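Local coordinates for protein bacterial leucyl aminopeptidase (Legionella pneumophila, PDB 6ESL) that probably removes amino acids, leucine among them, from peptide N-termini as a zinc aminopeptidase of family M28 exported by type II secretion, at residues I206-D211 against F250-A255; A220-S225 against Q282-G287; R258-S263 against C333-S338. All coordinates share one frame; numbering follows the deposited sequence.

How the contacts relate
Contacts 1 and 2 form most of the M28 zinc site and contact 3 borders it. Strands 248-253, 203-209 and 277-282 are neighbours in one mixed sheet, with the zinc site at the ends of the last two. Contacts 1 and 2 interleave along the chain: strand 203-209, helix 220-239, strand 248-253, then residues 282-287, which run on from the end of strand 277-282. Contact 3 opens after contact 1 closes but alternates with contact 2. Centres lie about 10 Å (1 and 2), 9 Å (1 and 3) and 14 Å (2 and 3) apart. His209, Asp222 and Asp284 share one zinc ion, and Ser334 of contact 3 bonds to Asp284 in the second shell.

Contact 1 of 3, residues I206-D211 against F250-A255; sequences IGAHMD and FIWYAA. With ZN (zinc ion), chain F.
The carbonyl oxygen of Ala208 is met by two groups of the neighbouring strand: Tyr253 N donates a hydrogen bond of 2.8 Å to Ala208 O in the carbonyl plane, and the CA-H of Trp252 approaches the same oxygen. Before it, Ile251 N bonds to Ile206 O and Ala208 N to Ile251 O; beyond it, Met210 N reaches Tyr253 O at 3.0 Å. This is parallel pairing, with the two strand axes inclined by only 19°. Between the strands the chain runs through helix 220-239, which makes the whole a beta-alpha-beta crossover at the heart of the mixed sheet. Helix 220-239 packs over the face that carries Ile206, Ala208 and Trp252. There the Ile206 and Phe250 side chains lie alongside each other, and Ile206 CD1 sits 4.0 Å above the Phe250 ring plane, displaced toward the rim. Met210, kinked at chi3 (78°), swings its methyl back so that CE comes 4.0 Å from Trp252 CB, a flexible thioether packing against the base of that side chain; Trp252 NE1 itself bonds to Ser227 O. On the other face the Tyr253 ring lies beside Gly207, with CE2 4.0 Å from Gly207 CA. The absence of a side chain suits this place, because a CB on Gly207 would come too close to Tyr253 CE2. The phenol OH is held by Trp339 NE1. At the strand end His209 NE2 binds a zinc ion at 2.2 Å. Its CG stands between the backbone N and the carbonyl carbon (chi1 71°), which turns the ring off the sheet to the metal. His209 ND1 then donates to Asp211 OD1 at 2.9 Å from above the carboxylate plane, a second-shell bond that would fix the ring's rotation; Asp211 OD2 in turn accepts from Glu257 N.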
loop_
_atom_site.group_PDB
_atom_site.type_symbol
_atom_site.label_atom_id
_atom_site.label_comp_id
_atom_site.label_asym_id
_atom_site.label_seq_id
_atom_site.Cartn_x
_atom_site.Cartn_y
_atom_site.Cartn_z
ATOM N N ILE B 206 16.660 11.907 2.972
ATOM C CA ILE B 206 15.939 12.005 4.211
ATOM C C ILE B 206 15.656 13.450 4.462
ATOM O O ILE B 206 16.558 14.224 4.542
ATOM C CB ILE B 206 16.756 11.441 5.375
ATOM C CG1 ILE B 206 16.990 9.959 5.218
ATOM C CG2 ILE B 206 16.074 11.676 6.694
ATOM C CD1 ILE B 206 18.342 9.619 4.682
ATOM N N GLY B 207 14.398 13.806 4.655
ATOM C CA GLY B 207 14.018 15.189 4.827
ATOM C C GLY B 207 13.125 15.521 5.978
ATOM O O GLY B 207 12.490 14.623 6.579
ATOM N N ALA B 208 12.986 16.819 6.185
ATOM C CA ALA B 208 12.097 17.449 7.171
ATOM C C ALA B 208 11.982 18.921 6.725
ATOM O O ALA B 208 12.836 19.389 5.939
ATOM C CB ALA B 208 12.782 17.403 8.571
ATOM N N HIS B 209 11.081 19.670 7.275
ATOM C CA HIS B 209 10.933 21.057 6.957
ATOM C C HIS B 209 11.311 21.899 8.151
ATOM O O HIS B 209 10.977 21.572 9.212
ATOM C CB HIS B 209 9.591 21.414 6.327
ATOM C CG HIS B 209 8.406 21.369 7.211
ATOM N ND1 HIS B 209 7.928 22.453 7.875
ATOM C CD2 HIS B 209 7.539 20.373 7.474
ATOM C CE1 HIS B 209 6.841 22.123 8.528
ATOM N NE2 HIS B 209 6.602 20.866 8.307
ATOM N N MET B 210 11.933 23.039 7.899
ATOM C CA MET B 210 12.562 23.795 8.963
ATOM C C MET B 210 11.614 24.916 9.442
ATOM O O MET B 210 11.880 25.591 10.490
ATOM C CB MET B 210 13.888 24.420 8.435
ATOM C CG MET B 210 13.725 25.572 7.456
ATOM S SD MET B 210 15.335 26.319 7.109
ATOM C CE MET B 210 16.095 25.211 5.981
ATOM N N ASP B 211 10.592 25.209 8.651
ATOM C CA ASP B 211 9.783 26.394 8.832
ATOM C C ASP B 211 8.537 26.232 9.694
ATOM O O ASP B 211 8.140 25.121 10.033
ATOM C CB ASP B 211 9.394 27.025 7.467
ATOM C CG ASP B 211 8.414 26.147 6.677
ATOM O OD1 ASP B 211 8.676 24.946 6.603
ATOM O OD2 ASP B 211 7.428 26.706 6.133
ATOM N N PHE B 250 20.683 14.486 3.456
ATOM C CA PHE B 250 19.852 15.062 4.468
ATOM C C PHE B 250 19.399 16.459 4.095
ATOM O O PHE B 250 20.194 17.306 3.842
ATOM C CB PHE B 250 20.471 15.025 5.887
ATOM C CG PHE B 250 20.606 13.642 6.435
ATOM C CD1 PHE B 250 21.758 12.879 6.117
ATOM C CD2 PHE B 250 19.647 13.082 7.318
ATOM C CE1 PHE B 250 21.897 11.577 6.649
ATOM C CE2 PHE B 250 19.783 11.805 7.854
ATOM C CZ PHE B 250 20.890 11.048 7.506
ATOM N N ILE B 251 18.067 16.691 4.071
ATOM C CA ILE B 251 17.552 17.921 3.539
ATOM C C ILE B 251 16.583 18.548 4.507
ATOM O O ILE B 251 15.652 17.878 4.934
ATOM C CB ILE B 251 16.869 17.667 2.156
ATOM C CG1 ILE B 251 17.816 16.903 1.246
ATOM C CG2 ILE B 251 16.455 19.012 1.534
ATOM C CD1 ILE B 251 17.471 16.824 -0.229
ATOM N N TRP B 252 16.734 19.851 4.771
ATOM C CA TRP B 252 15.788 20.601 5.523
ATOM C C TRP B 252 15.133 21.611 4.580
ATOM O O TRP B 252 15.762 22.567 4.168
ATOM C CB TRP B 252 16.392 21.286 6.688
ATOM C CG TRP B 252 16.912 20.316 7.809
ATOM C CD1 TRP B 252 16.274 19.977 8.952
ATOM C CD2 TRP B 252 18.143 19.562 7.811
ATOM N NE1 TRP B 252 17.017 19.083 9.681
ATOM C CE2 TRP B 252 18.164 18.813 9.006
ATOM C CE3 TRP B 252 19.226 19.431 6.913
ATOM C CZ2 TRP B 252 19.265 17.972 9.352
ATOM C CZ3 TRP B 252 20.296 18.552 7.264
ATOM C CH2 TRP B 252 20.298 17.854 8.455
ATOM N N TYR B 253 13.840 21.402 4.264
ATOM C CA TYR B 253 13.214 22.223 3.289
ATOM C C TYR B 253 12.731 23.536 3.887
ATOM O O TYR B 253 12.243 23.539 4.969
ATOM C CB TYR B 253 11.960 21.488 2.703
ATOM C CG TYR B 253 12.257 20.141 2.196
ATOM C CD1 TYR B 253 12.948 19.969 0.949
ATOM C CD2 TYR B 253 11.831 19.008 2.877
ATOM C CE1 TYR B 253 13.150 18.699 0.426
ATOM C CE2 TYR B 253 12.139 17.730 2.418
ATOM C CZ TYR B 253 12.769 17.582 1.201
ATOM O OH TYR B 253 13.018 16.328 0.740
ATOM N N ALA B 254 12.846 24.611 3.117
ATOM C CA ALA B 254 12.247 25.881 3.414
ATOM C C ALA B 254 10.765 25.877 3.021
ATOM O O ALA B 254 10.360 25.131 2.102
ATOM C CB ALA B 254 12.942 26.953 2.564
ATOM N N ALA B 255 9.980 26.733 3.703
ATOM C CA ALA B 255 8.723 27.163 3.179
ATOM C C ALA B 255 7.728 26.014 2.870
ATOM O O ALA B 255 6.912 26.102 1.938
ATOM C CB ALA B 255 8.935 28.064 1.912
HETATM ZN ZN ZN F . 4.765 19.928 8.954
HETATM O O HOH W 1 2.887 18.905 9.421
#

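Contact 2 of 3, residues A220-S225 against Q282-G287; sequences AGDDGS and QFDMTG. With ZN (zinc ion), chain F; ZN (zinc ion), chain E.
The carboxylate of Asp223 receives Met285 N over its face: the amide sits well out of the group's plane, 3.0 Å from Asp223 OD1, while Asp223 OD2 lies 2.6 Å from Phe283 O and takes His209 N from the neighbouring strand. The Asp222 and Asp284 carboxylates instead turn to metal. Asp222 CG is anti to the backbone N (chi1 -172°), sending its oxygens to different ions: OD1 binds one zinc at 2.0 Å and OD2 the second at 2.5 Å. Asp284 holds the first zinc with both oxygens, 2.4 Å for OD1 and 2.5 Å for OD2. Asp222 OD1 and Asp284 OD1 lie 3.2 Å apart, tolerated because both bind this zinc, whose charge probably offsets their repulsion. A bridging aspartate of this kind marks the co-catalytic dizinc site of M28 aminopeptidases; His209 and a water complete the shell of the first ion, and Glu257 binds the second. The cis peptide before Asp223 probably helps direct the two adjacent carboxylates, one to the metals and one to the loop. Ser334 OG is hydrogen-bonded to Asp284 OD2. Farther from the metals, Ser225 OG accepts Thr286 N at 2.9 Å and donates to Gly221 O on a lone pair, its small hydroxyl linking helix 220-239 to the loop. Met285 lays its sulfur against Asp222 CB, and Thr286 OG1 bonds to Ser229 OG.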
loop_
_atom_site.group_PDB
_atom_site.type_symbol
_atom_site.label_atom_id
_atom_site.label_comp_id
_atom_site.label_asym_id
_atom_site.label_seq_id
_atom_site.Cartn_x
_atom_site.Cartn_y
_atom_site.Cartn_z
ATOM N N ALA B 220 7.277 23.128 17.740
ATOM C CA ALA B 220 7.980 22.012 18.284
ATOM C C ALA B 220 7.679 20.711 17.515
ATOM O O ALA B 220 8.573 19.982 17.097
ATOM C CB ALA B 220 7.663 21.909 19.776
ATOM N N GLY B 221 6.408 20.361 17.514
ATOM C CA GLY B 221 5.915 19.198 16.785
ATOM C C GLY B 221 6.065 19.392 15.298
ATOM O O GLY B 221 6.719 18.564 14.618
ATOM N N ASP B 222 5.507 20.490 14.834
ATOM C CA ASP B 222 5.622 20.778 13.421
ATOM C C ASP B 222 6.498 21.924 13.079
ATOM O O ASP B 222 6.072 23.072 13.165
ATOM C CB ASP B 222 4.165 21.063 13.006
ATOM C CG ASP B 222 3.961 21.218 11.525
ATOM O OD1 ASP B 222 4.819 20.794 10.712
ATOM O OD2 ASP B 222 2.910 21.777 11.174
ATOM N N ASP B 223 7.695 21.655 12.493
ATOM C CA ASP B 223 8.362 20.358 12.349
ATOM C C ASP B 223 9.757 20.452 12.936
ATOM O O ASP B 223 10.718 19.885 12.409
ATOM C CB ASP B 223 8.432 19.924 10.905
ATOM C CG ASP B 223 8.970 18.547 10.739
ATOM O OD1 ASP B 223 8.865 17.708 11.644
ATOM O OD2 ASP B 223 9.460 18.264 9.605
ATOM N N GLY B 224 9.817 21.085 14.109
ATOM C CA GLY B 224 10.996 21.018 14.938
ATOM C C GLY B 224 11.411 19.573 15.215
ATOM O O GLY B 224 12.565 19.219 15.129
ATOM N N SER B 225 10.403 18.760 15.571
ATOM C CA SER B 225 10.628 17.364 15.953
ATOM C C SER B 225 11.270 16.609 14.802
ATOM O O SER B 225 12.296 15.957 14.984
ATOM C CB SER B 225 9.313 16.737 16.394
ATOM O OG SER B 225 8.338 16.702 15.327
ATOM N N GLN B 282 10.211 11.350 4.285
ATOM C CA GLN B 282 9.905 12.617 4.901
ATOM C C GLN B 282 9.545 12.423 6.375
ATOM O O GLN B 282 8.666 11.601 6.730
ATOM C CB GLN B 282 8.763 13.285 4.143
ATOM C CG GLN B 282 8.142 14.550 4.740
ATOM C CD GLN B 282 9.062 15.743 4.700
ATOM O OE1 GLN B 282 10.197 15.662 4.202
ATOM N NE2 GLN B 282 8.535 16.901 5.139
ATOM N N PHE B 283 10.184 13.233 7.206
ATOM C CA PHE B 283 9.861 13.326 8.659
ATOM C C PHE B 283 9.208 14.649 8.987
ATOM O O PHE B 283 9.907 15.729 9.035
ATOM C CB PHE B 283 11.103 13.062 9.489
ATOM C CG PHE B 283 11.613 11.674 9.367
ATOM C CD1 PHE B 283 11.118 10.650 10.200
ATOM C CD2 PHE B 283 12.533 11.345 8.434
ATOM C CE1 PHE B 283 11.553 9.334 10.057
ATOM C CE2 PHE B 283 13.008 10.069 8.325
ATOM C CZ PHE B 283 12.447 9.050 9.102
ATOM N N ASP B 284 7.887 14.572 9.091
ATOM C CA ASP B 284 7.061 15.688 9.462
ATOM C C ASP B 284 6.229 15.251 10.656
ATOM O O ASP B 284 5.252 14.511 10.532
ATOM C CB ASP B 284 6.143 16.088 8.307
ATOM C CG ASP B 284 5.257 17.269 8.649
ATOM O OD1 ASP B 284 5.356 17.779 9.785
ATOM O OD2 ASP B 284 4.459 17.686 7.783
ATOM N N MET B 285 6.646 15.729 11.815
ATOM C CA MET B 285 5.983 15.518 13.091
ATOM C C MET B 285 6.350 14.113 13.595
ATOM O O MET B 285 5.855 13.048 13.137
ATOM C CB MET B 285 4.487 15.819 13.128
ATOM C CG MET B 285 4.149 17.157 12.543
ATOM S SD MET B 285 2.439 17.628 12.586
ATOM C CE MET B 285 1.623 16.266 11.764
ATOM N N THR B 286 7.263 14.127 14.553
ATOM C CA THR B 286 7.851 12.893 15.112
ATOM C C THR B 286 7.759 12.787 16.638
ATOM O O THR B 286 8.311 11.852 17.251
ATOM C CB THR B 286 9.346 12.807 14.741
ATOM O OG1 THR B 286 10.079 13.839 15.371
ATOM C CG2 THR B 286 9.564 12.768 13.237
ATOM N N GLY B 287 7.044 13.714 17.266
ATOM C CA GLY B 287 7.049 13.768 18.726
ATOM C C GLY B 287 5.783 13.676 19.537
ATOM O O GLY B 287 5.849 13.442 20.723
HETATM ZN ZN ZN F . 4.765 19.928 8.954
HETATM ZN ZN ZN E . 2.824 21.760 8.690
HETATM O O HOH W 1 2.887 18.905 9.421
#

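Contact 3 of 3, residues R258-S263 against C333-S338; sequences RGLVGS and CSDHAS
Ser263, in the first turn of helix 261-272, brings its backbone nearest to that of Asp335 just ahead of helix 336-340, with their CA atoms 5.6 Å apart, and Leu260 occupies the N-cap position of the first helix. Ser263 OG stands between its backbone N and carbonyl carbon (chi1 60°), which directs it at Ser338 OG. The two hydroxyls are hydrogen-bonded at 2.4 Å, too short to be taken as exact. Ser263 OG also lies 2.7 Å from Leu260 O. A water bridges the segments further: it accepts from Ser263 N at 3.0 Å and donates to Asp335 OD1 at 2.6 Å, giving the buried carboxylate oxygen a polar partner. Leu260 supplies the apolar contact, CD1 meeting Ala337 CB at 3.8 Å; the small alanine lets the leucine come close. The same methyl packs against the backbone at Ser334 O, 3.5 Å from CD1, and Leu260 also meets Val73 of the second subunit. Ser334 OG bonds to Gln282 NE2. Ser263 and Asp335 both pack against Tyr253 of strand 248-253, and Ser338 touches Val267 of helix 261-272.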
loop_
_atom_site.group_PDB
_atom_site.type_symbol
_atom_site.label_atom_id
_atom_site.label_comp_id
_atom_site.label_asym_id
_atom_site.label_seq_id
_atom_site.Cartn_x
_atom_site.Cartn_y
_atom_site.Cartn_z
ATOM N N ARG B 258 4.118 27.140 3.181
ATOM C CA ARG B 258 3.625 28.025 2.070
ATOM C C ARG B 258 3.127 27.200 0.903
ATOM O O ARG B 258 2.790 27.753 -0.141
ATOM C CB ARG B 258 4.696 28.994 1.613
ATOM C CG ARG B 258 5.345 29.754 2.842
ATOM C CD ARG B 258 4.345 30.717 3.488
ATOM N NE ARG B 258 3.835 31.646 2.530
ATOM C CZ ARG B 258 2.979 32.645 2.818
ATOM N NH1 ARG B 258 2.601 32.916 4.083
ATOM N NH2 ARG B 258 2.639 33.508 1.873
ATOM N N GLY B 259 3.024 25.908 1.091
ATOM C CA GLY B 259 2.568 24.984 0.059
ATOM C C GLY B 259 3.630 24.094 -0.645
ATOM O O GLY B 259 3.489 23.728 -1.848
ATOM N N LEU B 260 4.659 23.734 0.102
ATOM C CA LEU B 260 5.687 22.756 -0.318
ATOM C C LEU B 260 6.747 23.533 -1.195
ATOM O O LEU B 260 7.382 22.934 -2.052
ATOM C CB LEU B 260 5.147 21.531 -1.006
ATOM C CG LEU B 260 3.928 20.809 -0.389
ATOM C CD1 LEU B 260 3.723 19.451 -1.071
ATOM C CD2 LEU B 260 4.206 20.541 1.051
ATOM N N VAL B 261 6.819 24.849 -1.034
ATOM C CA VAL B 261 7.641 25.614 -1.919
ATOM C C VAL B 261 9.097 25.152 -2.028
ATOM O O VAL B 261 9.627 25.067 -3.121
ATOM C CB VAL B 261 7.620 27.129 -1.540
ATOM C CG1 VAL B 261 8.474 27.968 -2.538
ATOM C CG2 VAL B 261 6.185 27.634 -1.590
ATOM N N GLY B 262 9.727 24.913 -0.887
ATOM C CA GLY B 262 11.125 24.556 -0.819
ATOM C C GLY B 262 11.383 23.203 -1.412
ATOM O O GLY B 262 12.314 23.045 -2.215
ATOM N N SER B 263 10.525 22.239 -1.093
ATOM C CA SER B 263 10.680 20.884 -1.600
ATOM C C SER B 263 10.607 20.913 -3.120
ATOM O O SER B 263 11.348 20.204 -3.800
ATOM C CB SER B 263 9.593 19.969 -1.036
ATOM O OG SER B 263 8.302 20.428 -1.397
ATOM N N CYS B 333 0.221 17.423 1.594
ATOM C CA CYS B 333 0.340 17.137 3.020
ATOM C C CYS B 333 1.688 17.604 3.554
ATOM O O CYS B 333 1.763 18.427 4.467
ATOM C CB CYS B 333 0.158 15.641 3.284
ATOM S SG CYS B 333 0.271 15.171 5.026
ATOM N N SER B 334 2.749 17.066 2.967
ATOM C CA SER B 334 4.106 17.432 3.296
ATOM C C SER B 334 5.035 17.186 2.131
ATOM O O SER B 334 4.615 16.823 1.052
ATOM C CB SER B 334 4.594 16.658 4.517
ATOM O OG SER B 334 5.645 17.289 5.166
ATOM N N ASP B 335 6.321 17.392 2.373
ATOM C CA ASP B 335 7.310 17.477 1.297
ATOM C C ASP B 335 7.533 16.200 0.469
ATOM O O ASP B 335 7.967 16.284 -0.667
ATOM C CB ASP B 335 8.673 18.053 1.823
ATOM C CG ASP B 335 8.491 19.373 2.421
ATOM O OD1 ASP B 335 8.141 20.302 1.648
ATOM O OD2 ASP B 335 8.795 19.478 3.678
ATOM N N HIS B 336 7.154 15.037 0.990
ATOM C CA HIS B 336 7.214 13.828 0.184
ATOM C C HIS B 336 6.402 13.968 -1.080
ATOM O O HIS B 336 6.768 13.361 -2.109
ATOM C CB HIS B 336 6.700 12.636 0.985
ATOM C CG HIS B 336 5.319 12.833 1.506
ATOM N ND1 HIS B 336 5.041 13.721 2.555
ATOM C CD2 HIS B 336 4.122 12.294 1.107
ATOM C CE1 HIS B 336 3.705 13.701 2.736
ATOM N NE2 HIS B 336 3.138 12.849 1.863
ATOM N N ALA B 337 5.366 14.796 -1.064
ATOM C CA ALA B 337 4.495 14.932 -2.220
ATOM C C ALA B 337 5.201 15.504 -3.424
ATOM O O ALA B 337 4.860 15.185 -4.570
ATOM C CB ALA B 337 3.232 15.749 -1.878
ATOM N N SER B 338 6.115 16.446 -3.163
ATOM C CA SER B 338 6.947 17.012 -4.182
ATOM C C SER B 338 7.747 15.998 -4.996
ATOM O O SER B 338 7.807 16.130 -6.249
ATOM C CB SER B 338 7.814 18.140 -3.613
ATOM O OG SER B 338 6.977 19.120 -2.962
HETATM O O HOH W 2 8.853 22.791 1.276
#